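Local coordinates for trans-2-enoyl-CoA reductase [NADH] (Treponema denticola ATCC 35405, PDB 4GGO), which reduces the carbon-carbon double bond of trans-2-enoyl-CoA substrates such as crotonyl-CoA, using NADH, as a step in type II fatty acid synthesis, at residues D120-E125 / L148-R153; H162-K167 / K203-E208. All coordinates share one frame; numbering follows the deposited sequence.

Interaction 1: D120-E125 / L148-R153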
ATOM      1  N   ASP A 120      17.027   2.879   1.445  1.00 30.93           N
ATOM      2  CA  ASP A 120      16.504   2.826   0.085  1.00 33.21           C
ATOM      3  C   ASP A 120      16.448   1.392  -0.435  1.00 33.23           C
ATOM      4  O   ASP A 120      17.477   0.799  -0.756  1.00 28.79           O
ATOM      5  CB  ASP A 120      17.356   3.696  -0.843  1.00 39.03           C
ATOM      6  CG  ASP A 120      16.842   3.709  -2.271  1.00 41.01           C
ATOM      7  OD1 ASP A 120      15.642   3.426  -2.481  1.00 28.58           O
ATOM      8  OD2 ASP A 120      17.639   4.013  -3.184  1.00 40.28           O
ATOM      9  N   ALA A 121      15.240   0.847  -0.526  1.00 27.49           N
ATOM     10  CA  ALA A 121      15.043  -0.535  -0.963  1.00 28.31           C
ATOM     11  C   ALA A 121      15.434  -0.752  -2.423  1.00 30.90           C
ATOM     12  O   ALA A 121      15.558  -1.889  -2.878  1.00 30.23           O
ATOM     13  CB  ALA A 121      13.598  -0.961  -0.731  1.00 29.82           C
ATOM     14  N   PHE A 122      15.620   0.343  -3.152  1.00 26.47           N
ATOM     15  CA  PHE A 122      16.050   0.278  -4.543  1.00 31.58           C
ATOM     16  C   PHE A 122      17.558   0.063  -4.630  1.00 34.69           C
ATOM     17  O   PHE A 122      18.092  -0.222  -5.702  1.00 32.11           O
ATOM     18  CB  PHE A 122      15.667   1.564  -5.276  1.00 28.06           C
ATOM     19  CG  PHE A 122      14.185   1.740  -5.462  1.00 29.84           C
ATOM     20  CD1 PHE A 122      13.379   0.658  -5.767  1.00 30.14           C
ATOM     21  CD2 PHE A 122      13.598   2.987  -5.327  1.00 31.77           C
ATOM     22  CE1 PHE A 122      12.018   0.813  -5.940  1.00 35.29           C
ATOM     23  CE2 PHE A 122      12.235   3.150  -5.498  1.00 33.04           C
ATOM     24  CZ  PHE A 122      11.444   2.061  -5.805  1.00 33.74           C
ATOM     25  N   SER A 123      18.238   0.196  -3.495  1.00 36.02           N
ATOM     26  CA  SER A 123      19.695   0.100  -3.454  1.00 34.55           C
ATOM     27  C   SER A 123      20.172  -1.323  -3.192  1.00 37.90           C
ATOM     28  O   SER A 123      19.491  -2.104  -2.529  1.00 33.45           O
ATOM     29  CB  SER A 123      20.266   1.039  -2.392  1.00 38.28           C
ATOM     30  OG  SER A 123      20.014   0.563  -1.085  1.00 34.31           O
ATOM     31  N   ASP A 124      21.343  -1.657  -3.727  1.00 40.64           N
ATOM     32  CA  ASP A 124      21.934  -2.974  -3.508  1.00 36.11           C
ATOM     33  C   ASP A 124      22.457  -3.120  -2.081  1.00 33.92           C
ATOM     34  O   ASP A 124      22.611  -4.236  -1.583  1.00 32.48           O
ATOM     35  CB  ASP A 124      23.062  -3.239  -4.509  1.00 42.99           C
ATOM     36  CG  ASP A 124      22.548  -3.522  -5.908  1.00 44.85           C
ATOM     37  OD1 ASP A 124      21.421  -4.047  -6.037  1.00 42.22           O
ATOM     38  OD2 ASP A 124      23.273  -3.223  -6.880  1.00 47.80           O
ATOM     39  N   GLU A 125      22.728  -1.993  -1.428  1.00 34.64           N
ATOM     40  CA  GLU A 125      23.208  -2.003  -0.050  1.00 36.91           C
ATOM     41  C   GLU A 125      22.136  -2.552   0.881  1.00 34.61           C
ATOM     42  O   GLU A 125      22.412  -3.396   1.733  1.00 30.74           O
ATOM     43  CB  GLU A 125      23.609  -0.597   0.402  1.00 41.20           C
ATOM     44  CG  GLU A 125      24.467   0.169  -0.590  1.00 51.20           C
ATOM     45  CD  GLU A 125      23.644   1.035  -1.523  1.00 53.37           C
ATOM     46  OE1 GLU A 125      23.444   0.632  -2.689  1.00 54.86           O
ATOM     47  OE2 GLU A 125      23.201   2.120  -1.091  1.00 46.24           O
ATOM     48  N   LEU A 148       6.404  -1.326  -2.487  1.00 38.48           N
ATOM     49  CA  LEU A 148       7.146  -0.071  -2.521  1.00 38.85           C
ATOM     50  C   LEU A 148       6.347   1.030  -3.209  1.00 36.90           C
ATOM     51  O   LEU A 148       5.804   0.832  -4.297  1.00 43.19           O
ATOM     52  CB  LEU A 148       8.502  -0.258  -3.206  1.00 32.51           C
ATOM     53  CG  LEU A 148       9.533  -1.075  -2.427  1.00 36.27           C
ATOM     54  CD1 LEU A 148      10.833  -1.183  -3.205  1.00 39.46           C
ATOM     55  CD2 LEU A 148       9.779  -0.459  -1.056  1.00 37.40           C
ATOM     56  N   ALA A 149       6.276   2.188  -2.562  1.00 38.02           N
ATOM     57  CA  ALA A 149       5.543   3.327  -3.097  1.00 44.56           C
ATOM     58  C   ALA A 149       6.393   4.589  -3.031  1.00 46.40           C
ATOM     59  O   ALA A 149       6.434   5.269  -2.007  1.00 55.29           O
ATOM     60  CB  ALA A 149       4.241   3.523  -2.339  1.00 46.03           C
ATOM     61  N   SER A 150       7.074   4.895  -4.130  1.00 48.61           N
ATOM     62  CA  SER A 150       7.940   6.065  -4.192  1.00 36.16           C
ATOM     63  C   SER A 150       7.801   6.771  -5.534  1.00 39.22           C
ATOM     64  O   SER A 150       7.689   6.121  -6.573  1.00 39.82           O
ATOM     65  CB  SER A 150       9.397   5.661  -3.961  1.00 39.44           C
ATOM     66  OG  SER A 150      10.258   6.784  -4.046  1.00 42.21           O
ATOM     67  N   PRO A 151       7.800   8.110  -5.515  1.00 34.06           N
ATOM     68  CA  PRO A 151       7.730   8.888  -6.755  1.00 39.81           C
ATOM     69  C   PRO A 151       9.064   8.879  -7.494  1.00 36.90           C
ATOM     70  O   PRO A 151       9.114   9.245  -8.670  1.00 33.64           O
ATOM     71  CB  PRO A 151       7.418  10.300  -6.258  1.00 35.15           C
ATOM     72  CG  PRO A 151       8.016  10.350  -4.898  1.00 35.38           C
ATOM     73  CD  PRO A 151       7.826   8.974  -4.322  1.00 36.59           C
ATOM     74  N   VAL A 152      10.128   8.467  -6.810  1.00 35.85           N
ATOM     75  CA  VAL A 152      11.467   8.488  -7.392  1.00 34.79           C
ATOM     76  C   VAL A 152      12.228   7.179  -7.184  1.00 34.86           C
ATOM     77  O   VAL A 152      12.006   6.465  -6.204  1.00 35.39           O
ATOM     78  CB  VAL A 152      12.311   9.651  -6.824  1.00 35.29           C
ATOM     79  CG1 VAL A 152      11.684  10.990  -7.176  1.00 41.91           C
ATOM     80  CG2 VAL A 152      12.465   9.514  -5.317  1.00 38.40           C
ATOM     81  N   ARG A 153      13.127   6.871  -8.114  1.00 32.46           N
ATOM     82  CA  ARG A 153      13.999   5.707  -7.991  1.00 31.53           C
ATOM     83  C   ARG A 153      15.382   5.975  -8.576  1.00 36.31           C
ATOM     84  O   ARG A 153      15.511   6.426  -9.715  1.00 31.94           O
ATOM     85  CB  ARG A 153      13.388   4.481  -8.671  1.00 31.45           C
ATOM     86  CG  ARG A 153      14.352   3.302  -8.770  1.00 32.64           C
ATOM     87  CD  ARG A 153      13.705   2.080  -9.400  1.00 33.57           C
ATOM     88  NE  ARG A 153      14.634   0.955  -9.482  1.00 31.17           N
ATOM     89  CZ  ARG A 153      14.927   0.304 -10.604  1.00 32.78           C
ATOM     90  NH1 ARG A 153      14.360   0.658 -11.750  1.00 30.50           N
ATOM     91  NH2 ARG A 153      15.784  -0.707 -10.581  1.00 29.38           N
TER
HETATM   92  O   HOH W   1      16.409  -1.041  -8.042  1.00 30.48           O
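F122 packs its ring against the extended side chain of R153 and the tip of L148. R153 CG lies over one ring face, 3.8 Å from the F122 ring centroid and 21° off the normal, a CH-pi contact displaced toward CD2. CG anti to the backbone N (chi1 171°) sets that carbon over the face; the extended chain crosses the ring obliquely, with the guanidinium plane 67° from it. V152 O meets the ring edge, 3.4 Å from F122 CE2, while also accepting S150 OG on a lone pair at 2.8 Å. L148 CD1 touches both F122 CE1 (3.6 Å) and A121 CB (3.7 Å). Beside this apolar packing the segments are bridged by water, which donates to F122 O and accepts from R153 NH2 at 2.6 Å, lying in the guanidinium plane; NH1 turns to K203 O. F122 N bonds to D120 OD1 from above the carboxylate plane, an Asx turn. A121 and L148 both belong to the NAD(+) site of this Rossmann fold, so the contact ties two cofactor-binding loops together. These loops follow parallel strands 114-118 and 141-146, lead into helix 124-136 and strand 152-154, and rest on D209 of helix 208-219.

Interaction 2: H162-K167 / K203-E208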
ATOM      1  N   HIS A 162      15.296   8.677 -11.340  1.00 41.48           N
ATOM      2  CA  HIS A 162      14.142   8.753 -12.228  1.00 38.28           C
ATOM      3  C   HIS A 162      12.911   9.246 -11.476  1.00 33.80           C
ATOM      4  O   HIS A 162      12.698   8.887 -10.320  1.00 34.85           O
ATOM      5  CB  HIS A 162      13.861   7.387 -12.854  1.00 38.32           C
ATOM      6  CG  HIS A 162      14.982   6.868 -13.698  1.00 40.08           C
ATOM      7  ND1 HIS A 162      15.239   7.343 -14.966  1.00 40.90           N
ATOM      8  CD2 HIS A 162      15.914   5.915 -13.457  1.00 43.42           C
ATOM      9  CE1 HIS A 162      16.279   6.705 -15.470  1.00 42.88           C
ATOM     10  NE2 HIS A 162      16.708   5.832 -14.575  1.00 46.84           N
ATOM     11  N   LYS A 163      12.108  10.071 -12.139  1.00 39.46           N
ATOM     12  CA  LYS A 163      10.897  10.618 -11.537  1.00 32.92           C
ATOM     13  C   LYS A 163       9.649  10.153 -12.281  1.00 33.69           C
ATOM     14  O   LYS A 163       9.562  10.276 -13.502  1.00 35.94           O
ATOM     15  CB  LYS A 163      10.960  12.148 -11.510  1.00 37.35           C
ATOM     16  CG  LYS A 163      11.782  12.710 -10.362  1.00 47.56           C
ATOM     17  CD  LYS A 163      12.024  14.202 -10.512  1.00 52.87           C
ATOM     18  CE  LYS A 163      13.415  14.479 -11.066  1.00 43.71           C
ATOM     19  NZ  LYS A 163      13.695  15.938 -11.163  1.00 46.21           N
ATOM     20  N   SER A 164       8.685   9.617 -11.540  1.00 33.22           N
ATOM     21  CA  SER A 164       7.442   9.143 -12.139  1.00 31.84           C
ATOM     22  C   SER A 164       6.426  10.271 -12.269  1.00 34.77           C
ATOM     23  O   SER A 164       6.444  11.229 -11.495  1.00 36.72           O
ATOM     24  CB  SER A 164       6.847   7.999 -11.314  1.00 36.59           C
ATOM     25  OG  SER A 164       6.445   8.448 -10.032  1.00 38.25           O
ATOM     26  N   VAL A 165       5.547  10.156 -13.259  1.00 36.04           N
ATOM     27  CA  VAL A 165       4.451  11.100 -13.430  1.00 36.09           C
ATOM     28  C   VAL A 165       3.123  10.351 -13.517  1.00 32.00           C
ATOM     29  O   VAL A 165       3.091   9.160 -13.827  1.00 36.76           O
ATOM     30  CB  VAL A 165       4.625  11.966 -14.695  1.00 38.11           C
ATOM     31  CG1 VAL A 165       5.974  12.676 -14.675  1.00 42.74           C
ATOM     32  CG2 VAL A 165       4.481  11.116 -15.949  1.00 35.23           C
ATOM     33  N   LEU A 166       2.032  11.052 -13.232  1.00 32.69           N
ATOM     34  CA  LEU A 166       0.699  10.469 -13.313  1.00 36.51           C
ATOM     35  C   LEU A 166      -0.099  11.194 -14.386  1.00 34.15           C
ATOM     36  O   LEU A 166      -0.897  12.080 -14.082  1.00 36.86           O
ATOM     37  CB  LEU A 166      -0.018  10.590 -11.969  1.00 36.57           C
ATOM     38  CG  LEU A 166       0.757  10.145 -10.728  1.00 39.80           C
ATOM     39  CD1 LEU A 166      -0.093  10.321  -9.479  1.00 43.96           C
ATOM     40  CD2 LEU A 166       1.221   8.704 -10.865  1.00 43.28           C
ATOM     41  N   LYS A 167       0.120  10.820 -15.644  1.00 28.80           N
ATOM     42  CA  LYS A 167      -0.447  11.562 -16.766  1.00 32.13           C
ATOM     43  C   LYS A 167      -0.913  10.645 -17.901  1.00 33.14           C
ATOM     44  O   LYS A 167      -0.427   9.522 -18.035  1.00 31.30           O
ATOM     45  CB  LYS A 167       0.569  12.597 -17.273  1.00 33.36           C
ATOM     46  CG  LYS A 167       0.841  13.723 -16.276  1.00 34.55           C
ATOM     47  CD  LYS A 167       1.665  14.858 -16.860  1.00 38.97           C
ATOM     48  CE  LYS A 167       3.090  14.443 -17.144  1.00 44.16           C
ATOM     49  NZ  LYS A 167       3.953  15.647 -17.318  1.00 47.41           N
ATOM     50  N   LYS A 203      10.283   2.959 -15.104  1.00 30.08           N
ATOM     51  CA  LYS A 203      11.509   2.738 -14.343  1.00 32.54           C
ATOM     52  C   LYS A 203      11.240   2.741 -12.845  1.00 29.73           C
ATOM     53  O   LYS A 203      11.843   1.974 -12.094  1.00 32.09           O
ATOM     54  CB  LYS A 203      12.546   3.814 -14.680  1.00 36.67           C
ATOM     55  CG  LYS A 203      13.611   3.373 -15.668  1.00 36.29           C
ATOM     56  CD  LYS A 203      14.509   2.309 -15.061  1.00 41.78           C
ATOM     57  CE  LYS A 203      15.601   1.885 -16.028  1.00 50.25           C
ATOM     58  NZ  LYS A 203      16.464   0.815 -15.455  1.00 37.54           N
ATOM     59  N   VAL A 204      10.324   3.603 -12.416  1.00 29.96           N
ATOM     60  CA  VAL A 204      10.036   3.774 -10.998  1.00 31.11           C
ATOM     61  C   VAL A 204       8.918   2.852 -10.505  1.00 32.28           C
ATOM     62  O   VAL A 204       9.023   2.259  -9.430  1.00 29.80           O
ATOM     63  CB  VAL A 204       9.673   5.241 -10.680  1.00 30.30           C
ATOM     64  CG1 VAL A 204       9.329   5.403  -9.211  1.00 28.48           C
ATOM     65  CG2 VAL A 204      10.818   6.165 -11.063  1.00 31.23           C
ATOM     66  N   MET A 205       7.858   2.721 -11.296  1.00 28.49           N
ATOM     67  CA  MET A 205       6.668   1.997 -10.854  1.00 31.99           C
ATOM     68  C   MET A 205       6.498   0.612 -11.483  1.00 32.52           C
ATOM     69  O   MET A 205       5.559  -0.112 -11.154  1.00 33.40           O
ATOM     70  CB  MET A 205       5.416   2.843 -11.095  1.00 32.18           C
ATOM     71  CG  MET A 205       5.449   4.199 -10.410  1.00 33.19           C
ATOM     72  SD  MET A 205       3.971   5.176 -10.738  1.00 45.15           S
ATOM     73  CE  MET A 205       2.702   4.107 -10.062  1.00 54.33           C
ATOM     74  N   GLY A 206       7.405   0.244 -12.382  1.00 30.20           N
ATOM     75  CA  GLY A 206       7.356  -1.064 -13.013  1.00 25.74           C
ATOM     76  C   GLY A 206       7.860  -2.165 -12.097  1.00 25.01           C
ATOM     77  O   GLY A 206       7.871  -2.011 -10.875  1.00 30.38           O
ATOM     78  N   GLY A 207       8.295  -3.274 -12.685  1.00 24.37           N
ATOM     79  CA  GLY A 207       8.719  -4.424 -11.906  1.00 26.93           C
ATOM     80  C   GLY A 207      10.210  -4.717 -11.921  1.00 30.04           C
ATOM     81  O   GLY A 207      10.624  -5.836 -11.618  1.00 31.87           O
ATOM     82  N   GLU A 208      11.021  -3.721 -12.262  1.00 29.62           N
ATOM     83  CA  GLU A 208      12.470  -3.917 -12.322  1.00 33.18           C
ATOM     84  C   GLU A 208      13.081  -4.248 -10.960  1.00 30.65           C
ATOM     85  O   GLU A 208      13.800  -5.239 -10.822  1.00 32.51           O
ATOM     86  CB  GLU A 208      13.171  -2.701 -12.933  1.00 26.71           C
ATOM     87  CG  GLU A 208      12.996  -2.575 -14.439  1.00 34.66           C
ATOM     88  CD  GLU A 208      13.968  -1.588 -15.060  1.00 46.86           C
ATOM     89  OE1 GLU A 208      14.645  -0.857 -14.304  1.00 37.60           O
ATOM     90  OE2 GLU A 208      14.061  -1.549 -16.305  1.00 44.08           O
TER
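The imidazole of H162 is covered on one face by the aliphatic part of K203. K203 CG sits over the middle of the ring, 4.0 Å from the H162 centroid and only 8° off the normal, a CH-pi contact, with K203 CB nearer H162 CG and K203 CD nearer NE2. H162 belongs to the antiparallel hairpin of strands 152-154 and 161-163, set beside the main Rossmann sheet; here the second strand and the chain that follows pack on the C-terminal turn of helix 195-205. The lysine chain bends at chi2 (-67°), and its NZ ends in salt bridges with E208 OE1, at 2.7 Å on the syn lone pair, and with D155, a residue of the loop between the hairpin strands that also touches the H162 side chain. E208 OE1 also pairs with R153, so two cations share this oxygen, which would probably help to keep the glutamate ionised.

V204 presses closer to the strand. Its CG2 lies 3.4 Å from H162 O and 3.7 Å from H162 CB, while V204 CB faces S164 CB. With chi1 at 66°, S164 OG stands between its own backbone N and carbonyl carbon, and it bonds to P151 O, just ahead of strand 152-154. Farther along, the contact thins into the M205 thioether, whose SD approaches S164 CB. L166 reaches on toward I249, its side chain about 6 Å from that of Y244, the inferred proton donor, so this end of the contact borders the active site. The last link is a slack one: L166 CD2 stands 4.5 Å from M205 SD.

In the fold
Interactions 1 and 2 come in series along the chain, within the catalytic region, and their centres are 11 Å apart. The hairpin of strands 152-154 and 161-163 connects them: each interaction supplies one strand, and R153 O lies 2.8 Å from H162 N in a probable hydrogen bond between the two. The R153 guanidinium adds a second tie, to the end of helix 195-205. V204 CG1 also packs against S150 O. Through this continuous block, NAD(+)-binding loops at residues 120-121 and 148-149 are joined to the segment 162-167, whose far end approaches Y244 and T282, linking the cofactor site with the surroundings of the probable proton donor.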